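Local atomic coordinates of UDP-N-acetylglucosamine 3-dehydrogenase (Acidithiobacillus ferrooxidans, PDB entry 7BVJ), a protein that catalyses the NAD(+)-dependent oxidation of the glucosamine 3-position of UDP-N-acetylglucosamine to a ketone, a step in making the diamino sugar of some lipid A. Residues T70-F74 against I89-L95; P124-Y128 against V261-R266; P218-M222 against V233-N237. All coordinates share one frame; numbering follows the deposited sequence.

Contact 1. Residues T70-F74 against I89-L95; sequences TSTHF and IEKPFTL
H73 sends its imidazole across to I89 and F93. The contact lies in the NAD-binding Rossmann fold. It joins helix 73-82 and the chain leading into it to strand 86-90 and the chain that follows, inside a beta-alpha-beta unit opened by strand 63-66. E90, K91 and P92 form the Glu-Lys-Pro signature of the Gfo/Idh/MocA family, and the peptide bond before P92 is cis.

The main polar link is H73 ND1 to F93 O, a hydrogen bond of 2.8 Å with an N-H...O angle of 144°. The oxygen lies in the ring plane of H73, but the donor stands above the carbonyl plane of F93. H73 NE2 makes a weak bond to T68 O, so both ring nitrogens have partners, which probably limits rotation of the ring.

Apolar groups close on both faces of this ring. I89 CG2 makes a CH-pi contact 3.7 Å from the ring centroid. T70 CA covers the opposite face. The ring reaches this slot because CG of H73 is anti to its own carbonyl carbon (chi1 -77°).

Further out, T70 crosses P92 at about a right angle, with CG2 3.7 Å from P92 CG. S71 CB rests 3.7 Å from L95 CD1.

K91, one of two suggested catalytic bases, joins through its backbone: a water 3.0 Å from T70 OG1 donates weakly to K91 O.

Contact 2. Residues P124-Y128 against V261-R266; sequences PAIQY and VDLAKR
Y128 and V261 approach from opposite directions, and V261 CG1 stands over the centre of the tyrosine ring. The contact lies in the C-terminal domain of the Gfo/Idh/MocA fold. It sets the first turn of helix 124-132 against the chain that leaves strand 256-261, an outermost strand of the mixed sheet.

V261 CG1 is 3.6 Å from the Y128 ring centroid and only 9° off the ring normal. This is a CH-pi contact square on the face. CG of Y128 is anti to the backbone N (chi1 -178°), which carries the ring out towards V261.

L263 is the middle of the contact. Its CD1 meets A125 CB at 3.7 Å. Its other methyl, CD2, reaches Y128 CB at 4.2 Å and also lies near P124 O. L240 of the neighbouring strand 239-245 touches Y128, V261 and L263. P124 turns its ring to the backbone of the loop, with CG 3.3 Å from A264 O.

At the exposed end Q127 and R266 cross at about a right angle. The amide and guanidinium planes are 62° apart. R266 NH2 also bonds weakly to V122 O. The pairing with Q127 is single, since NE2 and NH1 are both donors: R266 NH2 donates to Q127 OE1 at 2.6 Å, in its guanidinium plane but above the amide carbonyl plane.

Contact 3. Residues P218-M222 against V233-N237; sequences PARRM and VDFLN
R221 and D234 form an antiparallel non-hydrogen-bonded pair, and M222 and V233 form the hydrogen-bonded pair beside it, with M222 N to V233 O and V233 N to M222 O both 2.9 Å. F235 N adds a bond of 2.9 Å to R220 O just past the end of strand 229-234. R221 CA makes a CA-H...O contact with V233 O.

M222 and V233 share one face of the sheet. V233 also touches helix 124-132, and M222 touches helix 157-173. F235 joins this apolar layer: V233 CG1 covers one face of its ring, and M222 CB is 3.8 Å from its CE1.

The two strands, 219-225 and 229-234, are the arms of a beta hairpin within the mixed sheet of the C-terminal domain. On the face of R221 and D234, R221 NH2 is held by a salt bridge to E143 of strand 139-147.

R220 crosses L236 at about a right angle. The R220 chain bends at chi3 (-126°), which turns a face of the guanidinium to L236 CD1. That methyl sits offset to the rim, 3.2 Å from R220 NE. The second methyl of L236, CD2, reaches P218 CB at 3.5 Å. Cutting R220 back to an alanine is likely to uncover L236 CD1 and let that exposed side chain turn more freely.

D234 OD1 accepts a bond from N237 N in an Asx motif, at an angle of 175°. A water accepts from R220 N and donates to D234 OD1 at 2.8 Å.

Contact 1 lies in the Rossmann domain, and contacts 2 and 3 lie together on the other side of the chain's centre. The centre of contact 1 is about 28 Å from that of contact 2 and about 25 Å from that of contact 3, without touch. Contacts 2 and 3 have centres about 13 Å apart and do touch: A125 CB meets V233 CG1 at 3.6 Å, and I126 packs on F235. Along the chain, contact 3 is nested in the loop closed by contact 2. Contact 1 is nearest the cofactor, with the E90 side chain about 6 Å from NAD. The R221 side chain of contact 3 is about 5 Å from the bound disulfonic acid.

Contact 1. Residues T70-F74 against I89-L95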
loop_
_atom_site.group_PDB
_atom_site.type_symbol
_atom_site.label_atom_id
_atom_site.label_comp_id
_atom_site.label_asym_id
_atom_site.label_seq_id
_atom_site.Cartn_x
_atom_site.Cartn_y
_atom_site.Cartn_z
ATOM N N THR A 70 -11.726 -6.404 1.408
ATOM C CA THR A 70 -11.085 -6.058 2.676
ATOM C C THR A 70 -11.818 -6.634 3.880
ATOM O O THR A 70 -11.185 -7.120 4.827
ATOM C CB THR A 70 -11.009 -4.538 2.788
ATOM O OG1 THR A 70 -10.320 -4.015 1.639
ATOM C CG2 THR A 70 -10.304 -4.140 4.070
ATOM N N SER A 71 -13.153 -6.561 3.874
ATOM C CA SER A 71 -13.959 -7.125 4.954
ATOM C C SER A 71 -13.759 -8.631 5.120
ATOM O O SER A 71 -14.122 -9.180 6.168
ATOM C CB SER A 71 -15.437 -6.823 4.702
ATOM O OG SER A 71 -15.858 -7.397 3.476
ATOM N N THR A 72 -13.188 -9.311 4.126
ATOM C CA THR A 72 -12.913 -10.746 4.213
ATOM C C THR A 72 -11.476 -11.077 4.605
ATOM O O THR A 72 -11.170 -12.266 4.821
ATOM C CB THR A 72 -13.207 -11.420 2.874
ATOM O OG1 THR A 72 -12.191 -11.048 1.933
ATOM C CG2 THR A 72 -14.582 -10.994 2.353
ATOM N N HIS A 73 -10.596 -10.063 4.683
ATOM C CA HIS A 73 -9.173 -10.307 4.932
ATOM C C HIS A 73 -8.967 -11.084 6.214
ATOM O O HIS A 73 -8.166 -12.022 6.257
ATOM C CB HIS A 73 -8.395 -8.994 5.027
ATOM C CG HIS A 73 -8.120 -8.348 3.711
ATOM N ND1 HIS A 73 -7.466 -7.136 3.603
ATOM C CD2 HIS A 73 -8.413 -8.733 2.448
ATOM C CE1 HIS A 73 -7.376 -6.803 2.328
ATOM N NE2 HIS A 73 -7.948 -7.751 1.607
ATOM N N PHE A 74 -9.656 -10.681 7.287
ATOM C CA PHE A 74 -9.460 -11.338 8.575
ATOM C C PHE A 74 -9.807 -12.825 8.506
ATOM O O PHE A 74 -9.001 -13.677 8.887
ATOM C CB PHE A 74 -10.288 -10.656 9.666
ATOM C CG PHE A 74 -10.184 -11.349 10.988
ATOM C CD1 PHE A 74 -9.025 -11.234 11.759
ATOM C CD2 PHE A 74 -11.215 -12.164 11.442
ATOM C CE1 PHE A 74 -8.903 -11.897 12.975
ATOM C CE2 PHE A 74 -11.101 -12.823 12.646
ATOM C CZ PHE A 74 -9.934 -12.693 13.415
ATOM N N ILE A 89 -1.034 -9.843 2.516
ATOM C CA ILE A 89 -2.413 -9.365 2.439
ATOM C C ILE A 89 -2.429 -8.047 1.680
ATOM O O ILE A 89 -1.672 -7.121 2.010
ATOM C CB ILE A 89 -3.022 -9.188 3.839
ATOM C CG1 ILE A 89 -3.012 -10.513 4.601
ATOM C CG2 ILE A 89 -4.451 -8.614 3.742
ATOM C CD1 ILE A 89 -3.508 -10.401 6.019
ATOM N N GLU A 90 -3.281 -7.950 0.664
ATOM C CA GLU A 90 -3.405 -6.673 -0.031
ATOM C C GLU A 90 -3.858 -5.591 0.950
ATOM O O GLU A 90 -4.538 -5.864 1.941
ATOM C CB GLU A 90 -4.373 -6.805 -1.211
ATOM C CG GLU A 90 -4.578 -5.551 -2.066
ATOM C CD GLU A 90 -3.277 -4.973 -2.650
ATOM O OE1 GLU A 90 -2.392 -5.751 -3.087
ATOM O OE2 GLU A 90 -3.158 -3.724 -2.686
ATOM N N LYS A 91 -3.408 -4.361 0.714
ATOM C CA LYS A 91 -3.882 -3.255 1.532
ATOM C C LYS A 91 -5.333 -2.928 1.178
ATOM O O LYS A 91 -5.754 -3.088 0.030
ATOM C CB LYS A 91 -3.003 -2.018 1.339
ATOM C CG LYS A 91 -3.065 -1.430 -0.060
ATOM C CD LYS A 91 -4.098 -0.301 -0.171
ATOM C CE LYS A 91 -4.254 0.122 -1.629
ATOM N NZ LYS A 91 -5.652 0.463 -2.009
ATOM N N PRO A 92 -6.126 -2.467 2.149
ATOM C CA PRO A 92 -5.756 -2.342 3.559
ATOM C C PRO A 92 -5.844 -3.655 4.325
ATOM O O PRO A 92 -6.595 -4.546 3.947
ATOM C CB PRO A 92 -6.762 -1.324 4.093
ATOM C CG PRO A 92 -7.930 -1.450 3.212
ATOM C CD PRO A 92 -7.430 -1.841 1.856
ATOM N N PHE A 93 -5.049 -3.729 5.390
ATOM C CA PHE A 93 -4.923 -4.907 6.246
ATOM C C PHE A 93 -6.284 -5.512 6.592
ATOM O O PHE A 93 -6.574 -6.668 6.247
ATOM C CB PHE A 93 -4.167 -4.474 7.511
ATOM C CG PHE A 93 -3.645 -5.600 8.366
ATOM C CD1 PHE A 93 -3.922 -6.933 8.074
ATOM C CD2 PHE A 93 -2.854 -5.309 9.478
ATOM C CE1 PHE A 93 -3.434 -7.950 8.868
ATOM C CE2 PHE A 93 -2.353 -6.322 10.286
ATOM C CZ PHE A 93 -2.648 -7.650 9.983
ATOM N N THR A 94 -7.121 -4.748 7.296
ATOM C CA THR A 94 -8.418 -5.224 7.791
ATOM C C THR A 94 -9.384 -4.040 7.849
ATOM O O THR A 94 -9.072 -2.934 7.396
ATOM C CB THR A 94 -8.292 -5.866 9.181
ATOM O OG1 THR A 94 -7.599 -4.965 10.066
ATOM C CG2 THR A 94 -7.560 -7.191 9.130
ATOM N N LEU A 95 -10.560 -4.268 8.433
ATOM C CA LEU A 95 -11.539 -3.202 8.612
ATOM C C LEU A 95 -11.333 -2.432 9.904
ATOM O O LEU A 95 -11.721 -1.259 9.988
ATOM C CB LEU A 95 -12.963 -3.768 8.609
ATOM C CG LEU A 95 -13.617 -4.320 7.340
ATOM C CD1 LEU A 95 -15.100 -4.540 7.614
ATOM C CD2 LEU A 95 -13.414 -3.431 6.109
HETATM O O HOH W 1 -8.535 -4.783 -0.626
#

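Contact 2. Residues P124-Y128 against V261-R266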
loop_
_atom_site.group_PDB
_atom_site.type_symbol
_atom_site.label_atom_id
_atom_site.label_comp_id
_atom_site.label_asym_id
_atom_site.label_seq_id
_atom_site.Cartn_x
_atom_site.Cartn_y
_atom_site.Cartn_z
ATOM N N PRO A 124 10.126 3.473 -6.998
ATOM C CA PRO A 124 11.548 3.838 -7.161
ATOM C C PRO A 124 11.935 5.154 -6.491
ATOM O O PRO A 124 13.047 5.279 -5.955
ATOM C CB PRO A 124 11.714 3.907 -8.688
ATOM C CG PRO A 124 10.642 3.032 -9.243
ATOM C CD PRO A 124 9.491 3.069 -8.271
ATOM N N ALA A 125 11.044 6.147 -6.503
ATOM C CA ALA A 125 11.375 7.423 -5.882
ATOM C C ALA A 125 11.506 7.279 -4.374
ATOM O O ALA A 125 12.410 7.870 -3.757
ATOM C CB ALA A 125 10.315 8.465 -6.231
ATOM N N ILE A 126 10.637 6.473 -3.767
ATOM C CA ILE A 126 10.687 6.304 -2.318
ATOM C C ILE A 126 11.927 5.506 -1.927
ATOM O O ILE A 126 12.579 5.802 -0.922
ATOM C CB ILE A 126 9.393 5.642 -1.805
ATOM C CG1 ILE A 126 8.315 6.682 -1.483
ATOM C CG2 ILE A 126 9.660 4.904 -0.493
ATOM C CD1 ILE A 126 8.079 7.736 -2.530
ATOM N N GLN A 127 12.277 4.490 -2.714
ATOM C CA GLN A 127 13.480 3.725 -2.409
ATOM C C GLN A 127 14.709 4.614 -2.495
ATOM O O GLN A 127 15.584 4.561 -1.625
ATOM C CB GLN A 127 13.604 2.529 -3.358
ATOM C CG GLN A 127 14.850 1.657 -3.134
ATOM C CD GLN A 127 14.607 0.185 -3.470
ATOM O OE1 GLN A 127 13.512 -0.349 -3.237
ATOM N NE2 GLN A 127 15.627 -0.477 -4.023
ATOM N N TYR A 128 14.767 5.465 -3.523
ATOM C CA TYR A 128 15.896 6.372 -3.660
ATOM C C TYR A 128 15.978 7.335 -2.483
ATOM O O TYR A 128 17.072 7.602 -1.962
ATOM C CB TYR A 128 15.793 7.146 -4.975
ATOM C CG TYR A 128 16.969 8.083 -5.186
ATOM C CD1 TYR A 128 16.936 9.387 -4.709
ATOM C CD2 TYR A 128 18.109 7.658 -5.851
ATOM C CE1 TYR A 128 17.994 10.236 -4.887
ATOM C CE2 TYR A 128 19.174 8.505 -6.035
ATOM C CZ TYR A 128 19.109 9.791 -5.550
ATOM O OH TYR A 128 20.164 10.640 -5.737
ATOM N N VAL A 261 16.432 13.610 -10.623
ATOM C CA VAL A 261 16.933 12.258 -10.247
ATOM C C VAL A 261 16.563 11.229 -11.301
ATOM O O VAL A 261 15.419 11.070 -11.657
ATOM C CB VAL A 261 16.530 11.806 -8.837
ATOM C CG1 VAL A 261 17.027 10.420 -8.532
ATOM C CG2 VAL A 261 17.052 12.745 -7.805
ATOM N N ASP A 262 17.576 10.510 -11.766
ATOM C CA ASP A 262 17.355 9.488 -12.806
ATOM C C ASP A 262 16.767 8.221 -12.174
ATOM O O ASP A 262 17.457 7.400 -11.614
ATOM C CB ASP A 262 18.567 9.307 -13.708
ATOM C CG ASP A 262 18.735 10.359 -14.784
ATOM O OD1 ASP A 262 17.736 10.952 -15.202
ATOM O OD2 ASP A 262 19.874 10.563 -15.187
ATOM N N LEU A 263 15.472 8.098 -12.308
ATOM C CA LEU A 263 14.739 6.924 -11.747
ATOM C C LEU A 263 14.491 5.844 -12.800
ATOM O O LEU A 263 14.011 6.143 -13.858
ATOM C CB LEU A 263 13.379 7.297 -11.142
ATOM C CG LEU A 263 13.308 8.222 -9.933
ATOM C CD1 LEU A 263 11.867 8.484 -9.557
ATOM C CD2 LEU A 263 14.072 7.678 -8.762
ATOM N N ALA A 264 14.751 4.611 -12.434
ATOM C CA ALA A 264 14.484 3.444 -13.293
ATOM C C ALA A 264 13.060 2.955 -13.030
ATOM O O ALA A 264 12.668 2.936 -11.876
ATOM C CB ALA A 264 15.458 2.362 -12.942
ATOM N N LYS A 265 12.333 2.604 -14.088
ATOM C CA LYS A 265 10.975 2.039 -13.926
ATOM C C LYS A 265 11.130 0.546 -13.657
ATOM O O LYS A 265 11.879 -0.067 -14.363
ATOM C CB LYS A 265 10.082 2.252 -15.157
ATOM C CG LYS A 265 10.378 3.447 -16.054
ATOM C CD LYS A 265 9.874 3.322 -17.506
ATOM C CE LYS A 265 10.941 3.484 -18.575
ATOM N NZ LYS A 265 10.519 3.246 -19.980
ATOM N N ARG A 266 10.503 0.026 -12.609
ATOM C CA ARG A 266 10.495 -1.411 -12.360
ATOM C C ARG A 266 9.089 -1.869 -11.973
ATOM O O ARG A 266 8.200 -1.067 -11.683
ATOM C CB ARG A 266 11.520 -1.811 -11.288
ATOM C CG ARG A 266 11.042 -1.656 -9.866
ATOM C CD ARG A 266 12.103 -2.113 -8.892
ATOM N NE ARG A 266 11.731 -1.848 -7.503
ATOM C CZ ARG A 266 12.606 -1.571 -6.539
ATOM N NH1 ARG A 266 13.906 -1.506 -6.823
ATOM N NH2 ARG A 266 12.185 -1.344 -5.293
#

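Contact 3. Residues P218-M222 against V233-N237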
loop_
_atom_site.group_PDB
_atom_site.type_symbol
_atom_site.label_atom_id
_atom_site.label_comp_id
_atom_site.label_asym_id
_atom_site.label_seq_id
_atom_site.Cartn_x
_atom_site.Cartn_y
_atom_site.Cartn_z
ATOM N N PRO A 218 -5.767 11.867 -13.880
ATOM C CA PRO A 218 -5.082 11.357 -12.686
ATOM C C PRO A 218 -3.960 12.288 -12.237
ATOM O O PRO A 218 -3.371 13.026 -13.032
ATOM C CB PRO A 218 -4.527 10.003 -13.145
ATOM C CG PRO A 218 -5.280 9.670 -14.399
ATOM C CD PRO A 218 -5.615 10.969 -15.034
ATOM N N ALA A 219 -3.677 12.250 -10.940
ATOM C CA ALA A 219 -2.569 13.016 -10.373
ATOM C C ALA A 219 -2.095 12.310 -9.113
ATOM O O ALA A 219 -2.889 12.084 -8.197
ATOM C CB ALA A 219 -2.987 14.450 -10.067
ATOM N N ARG A 220 -0.812 11.949 -9.075
ATOM C CA ARG A 220 -0.204 11.215 -7.963
ATOM C C ARG A 220 1.123 11.903 -7.671
ATOM O O ARG A 220 2.143 11.559 -8.283
ATOM C CB ARG A 220 0.005 9.742 -8.317
ATOM C CG ARG A 220 -1.137 8.830 -7.989
ATOM C CD ARG A 220 -0.751 7.400 -8.253
ATOM N NE ARG A 220 -1.694 6.744 -9.146
ATOM C CZ ARG A 220 -1.582 5.484 -9.564
ATOM N NH1 ARG A 220 -0.546 4.741 -9.171
ATOM N NH2 ARG A 220 -2.502 4.967 -10.376
ATOM N N ARG A 221 1.103 12.864 -6.747
ATOM C CA ARG A 221 2.268 13.692 -6.486
ATOM C C ARG A 221 2.496 13.833 -4.987
ATOM O O ARG A 221 1.566 13.694 -4.182
ATOM C CB ARG A 221 2.108 15.053 -7.162
ATOM C CG ARG A 221 2.041 14.936 -8.695
ATOM C CD ARG A 221 2.116 16.282 -9.398
ATOM N NE ARG A 221 1.246 17.282 -8.786
ATOM C CZ ARG A 221 0.080 17.678 -9.289
ATOM N NH1 ARG A 221 -0.375 17.154 -10.423
ATOM N NH2 ARG A 221 -0.636 18.599 -8.652
ATOM N N MET A 222 3.759 14.074 -4.620
ATOM C CA MET A 222 4.137 14.340 -3.232
ATOM C C MET A 222 5.314 15.299 -3.199
ATOM O O MET A 222 6.374 15.015 -3.770
ATOM C CB MET A 222 4.502 13.063 -2.470
ATOM C CG MET A 222 4.862 13.323 -0.991
ATOM S SD MET A 222 5.254 11.816 -0.061
ATOM C CE MET A 222 3.613 11.232 0.301
ATOM N N VAL A 233 7.970 14.562 -6.104
ATOM C CA VAL A 233 7.816 13.230 -6.662
ATOM C C VAL A 233 6.529 13.211 -7.476
ATOM O O VAL A 233 5.446 13.506 -6.946
ATOM C CB VAL A 233 7.769 12.156 -5.566
ATOM C CG1 VAL A 233 7.579 10.766 -6.187
ATOM C CG2 VAL A 233 9.017 12.188 -4.724
ATOM N N ASP A 234 6.650 12.860 -8.757
ATOM C CA ASP A 234 5.520 12.493 -9.606
ATOM C C ASP A 234 5.521 10.972 -9.685
ATOM O O ASP A 234 6.296 10.376 -10.445
ATOM C CB ASP A 234 5.641 13.111 -10.990
ATOM C CG ASP A 234 4.353 13.012 -11.797
ATOM O OD1 ASP A 234 3.531 12.058 -11.617
ATOM O OD2 ASP A 234 4.179 13.913 -12.638
ATOM N N PHE A 235 4.672 10.356 -8.859
ATOM C CA PHE A 235 4.548 8.907 -8.823
ATOM C C PHE A 235 4.101 8.357 -10.173
ATOM O O PHE A 235 4.618 7.334 -10.641
ATOM C CB PHE A 235 3.551 8.502 -7.735
ATOM C CG PHE A 235 4.096 8.615 -6.335
ATOM C CD1 PHE A 235 3.583 9.550 -5.447
ATOM C CD2 PHE A 235 5.109 7.775 -5.906
ATOM C CE1 PHE A 235 4.085 9.659 -4.147
ATOM C CE2 PHE A 235 5.623 7.868 -4.610
ATOM C CZ PHE A 235 5.107 8.812 -3.728
ATOM N N LEU A 236 3.136 9.024 -10.810
ATOM C CA LEU A 236 2.584 8.528 -12.067
ATOM C C LEU A 236 3.642 8.516 -13.159
ATOM O O LEU A 236 3.875 7.489 -13.809
ATOM C CB LEU A 236 1.391 9.390 -12.485
ATOM C CG LEU A 236 0.117 8.644 -12.862
ATOM C CD1 LEU A 236 -0.179 7.557 -11.840
ATOM C CD2 LEU A 236 -1.034 9.627 -12.957
ATOM N N ASN A 237 4.307 9.650 -13.359
ATOM C CA ASN A 237 5.305 9.778 -14.406
ATOM C C ASN A 237 6.682 9.298 -13.976
ATOM O O ASN A 237 7.606 9.328 -14.790
ATOM C CB ASN A 237 5.346 11.226 -14.884
ATOM C CG ASN A 237 4.005 11.671 -15.452
ATOM O OD1 ASN A 237 3.189 10.840 -15.850
ATOM N ND2 ASN A 237 3.766 12.975 -15.480
HETATM O O HOH W 2 0.876 12.816 -11.447
#